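Adenosine deaminase 1 (Arthrobacter aurescens, PDB 3RYS) probably catalyses the zinc-dependent hydrolytic deamination of adenine to hypoxanthine and ammonium, a step of purine salvage. Local coordinates at residues A198-E203 and E219-G224. Numbering follows the deposited sequence.
Sequences AHAGEE and ERIDHG. With ZN (zinc ion), chain C; ADE (adenine), chain D.
Ala198 O accepts a hydrogen bond from Asp222 N (2.9 Å), the first rung between two parallel strands. His199 comes next and turns its side chain to the same side of the sheet as Asp222. CB of Asp222 lies over one face of the His199 ring in a CH-pi contact, 4.0 Å from the ring centroid. OD2 of Asp222 stays near His199 ND1 and the Ala198 backbone, while OD1 is hydrogen-bonded to Thr245. The His199 CG is anti to its own carbonyl carbon (chi1 -78°), and NE2 reaches the zinc ion at 2.3 Å. His19, His21 and Asp280 are the other protein ligands of the metal.

Ala200 N donates a nearly straight hydrogen bond to Asp222 O (3.0 Å). Its CB packs against CG2 of Ile221 on the side where helix 206-214 lies. That helix links the two strands in a beta-alpha-beta crossover of the TIM-barrel fold of adenosine deaminases, and the metal site sits at the C-terminal ends of the strands. Ala200 O also takes a weak, bent hydrogen bond from Gly224 N. Gly201, with positive phi, carries the chain out of the strand beside Gly224.

Glu202 follows, its CG anti to the backbone N (chi1 -170°) and its chain extended. CG of Glu202 lies over one face of the His223 ring in a CH-pi contact, 3.7 Å from the centroid, and the carboxylate stacks near the rim with the planes 28° apart. Glu202, predicted to be the proton donor, brings OE1 within 2.7 Å of adenine N1. His223 NE2 approaches adenine N6 at 3.0 Å.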
loop_
_atom_site.group_PDB
_atom_site.type_symbol
_atom_site.label_atom_id
_atom_site.label_comp_id
_atom_site.label_asym_id
_atom_site.label_seq_id
_atom_site.Cartn_x
_atom_site.Cartn_y
_atom_site.Cartn_z
ATOM N N ALA A 198 -8.541 4.584 2.881
ATOM C CA ALA A 198 -7.956 5.916 2.856
ATOM C C ALA A 198 -6.748 6.025 3.773
ATOM O O ALA A 198 -6.729 5.454 4.864
ATOM C CB ALA A 198 -9.000 6.961 3.232
ATOM N N HIS A 199 -5.738 6.762 3.319
ATOM C CA HIS A 199 -4.595 7.094 4.157
ATOM C C HIS A 199 -5.026 8.048 5.258
ATOM O O HIS A 199 -5.663 9.068 4.992
ATOM C CB HIS A 199 -3.487 7.733 3.325
ATOM C CG HIS A 199 -2.686 6.748 2.535
ATOM N ND1 HIS A 199 -3.263 5.838 1.677
ATOM C CD2 HIS A 199 -1.351 6.532 2.474
ATOM C CE1 HIS A 199 -2.319 5.101 1.120
ATOM N NE2 HIS A 199 -1.149 5.504 1.584
ATOM N N ALA A 200 -4.687 7.709 6.496
ATOM C CA ALA A 200 -5.023 8.556 7.635
ATOM C C ALA A 200 -4.093 8.305 8.819
ATOM O O ALA A 200 -3.799 7.161 9.163
ATOM C CB ALA A 200 -6.480 8.350 8.046
ATOM N N GLY A 201 -3.629 9.382 9.440
ATOM C CA GLY A 201 -2.829 9.268 10.642
ATOM C C GLY A 201 -1.368 8.958 10.379
ATOM O O GLY A 201 -0.657 8.486 11.265
ATOM N N GLU A 202 -0.918 9.216 9.158
ATOM C CA GLU A 202 0.492 9.071 8.833
ATOM C C GLU A 202 1.225 10.304 9.339
ATOM O O GLU A 202 2.023 10.228 10.276
ATOM C CB GLU A 202 0.681 8.921 7.328
ATOM C CG GLU A 202 2.082 8.533 6.917
ATOM C CD GLU A 202 2.208 8.374 5.424
ATOM O OE1 GLU A 202 1.195 8.581 4.727
ATOM O OE2 GLU A 202 3.309 8.039 4.944
ATOM N N GLU A 203 0.944 11.439 8.710
ATOM C CA GLU A 203 1.424 12.730 9.184
ATOM C C GLU A 203 0.230 13.554 9.651
ATOM O O GLU A 203 0.382 14.524 10.393
ATOM C CB GLU A 203 2.192 13.468 8.083
ATOM C CG GLU A 203 3.595 12.929 7.839
ATOM C CD GLU A 203 4.415 13.805 6.909
ATOM O OE1 GLU A 203 3.830 14.688 6.250
ATOM O OE2 GLU A 203 5.648 13.610 6.835
ATOM N N GLU A 219 -13.291 1.309 4.840
ATOM C CA GLU A 219 -13.372 -0.026 5.420
ATOM C C GLU A 219 -12.076 -0.442 6.097
ATOM O O GLU A 219 -12.051 -1.402 6.867
ATOM C CB GLU A 219 -13.754 -1.031 4.347
ATOM C CG GLU A 219 -14.768 -0.472 3.390
ATOM C CD GLU A 219 -15.523 -1.551 2.680
ATOM O OE1 GLU A 219 -15.495 -1.562 1.431
ATOM O OE2 GLU A 219 -16.131 -2.396 3.372
ATOM N N ARG A 220 -10.998 0.270 5.796
ATOM C CA ARG A 220 -9.774 0.137 6.579
ATOM C C ARG A 220 -8.890 1.376 6.482
ATOM O O ARG A 220 -8.905 2.084 5.478
ATOM C CB ARG A 220 -9.001 -1.153 6.248
ATOM C CG ARG A 220 -8.851 -1.488 4.777
ATOM C CD ARG A 220 -8.000 -2.750 4.587
ATOM N NE ARG A 220 -7.348 -2.759 3.283
ATOM C CZ ARG A 220 -7.639 -3.604 2.300
ATOM N NH1 ARG A 220 -8.554 -4.543 2.469
ATOM N NH2 ARG A 220 -6.993 -3.520 1.148
ATOM N N ILE A 221 -8.150 1.645 7.552
ATOM C CA ILE A 221 -7.309 2.829 7.629
ATOM C C ILE A 221 -5.885 2.496 7.203
ATOM O O ILE A 221 -5.315 1.485 7.623
ATOM C CB ILE A 221 -7.286 3.414 9.056
ATOM C CG1 ILE A 221 -8.660 3.980 9.430
ATOM C CG2 ILE A 221 -6.220 4.490 9.175
ATOM C CD1 ILE A 221 -9.011 5.256 8.708
ATOM N N ASP A 222 -5.314 3.351 6.366
ATOM C CA ASP A 222 -3.959 3.137 5.888
ATOM C C ASP A 222 -2.959 3.954 6.705
ATOM O O ASP A 222 -3.085 5.173 6.828
ATOM C CB ASP A 222 -3.882 3.433 4.390
ATOM C CG ASP A 222 -4.762 2.494 3.572
ATOM O OD1 ASP A 222 -4.674 1.263 3.776
ATOM O OD2 ASP A 222 -5.545 2.984 2.733
ATOM N N HIS A 223 -1.977 3.253 7.269
ATOM C CA HIS A 223 -1.067 3.803 8.276
ATOM C C HIS A 223 -1.745 3.851 9.654
ATOM O O HIS A 223 -1.706 2.876 10.404
ATOM C CB HIS A 223 -0.522 5.177 7.867
ATOM C CG HIS A 223 0.446 5.127 6.724
ATOM N ND1 HIS A 223 1.652 4.463 6.798
ATOM C CD2 HIS A 223 0.391 5.665 5.481
ATOM C CE1 HIS A 223 2.292 4.584 5.648
ATOM N NE2 HIS A 223 1.552 5.313 4.834
ATOM N N GLY A 224 -2.360 4.982 9.981
ATOM C CA GLY A 224 -3.133 5.106 11.204
ATOM C C GLY A 224 -2.335 5.184 12.496
ATOM O O GLY A 224 -2.911 5.146 13.581
HETATM ZN ZN ZN C . 0.932 4.595 1.456
HETATM N N9 ADE D . 1.666 7.997 -1.930
HETATM C C8 ADE D . 2.386 6.838 -2.051
HETATM N N7 ADE D . 2.714 6.283 -0.903
HETATM C C5 ADE D . 2.170 7.147 0.038
HETATM C C6 ADE D . 2.166 7.131 1.450
HETATM N N6 ADE D . 2.756 6.170 2.170
HETATM N N1 ADE D . 1.533 8.141 2.087
HETATM C C2 ADE D . 0.947 9.101 1.356
HETATM N N3 ADE D . 0.881 9.226 0.028
HETATM C C4 ADE D . 1.520 8.208 -0.577
#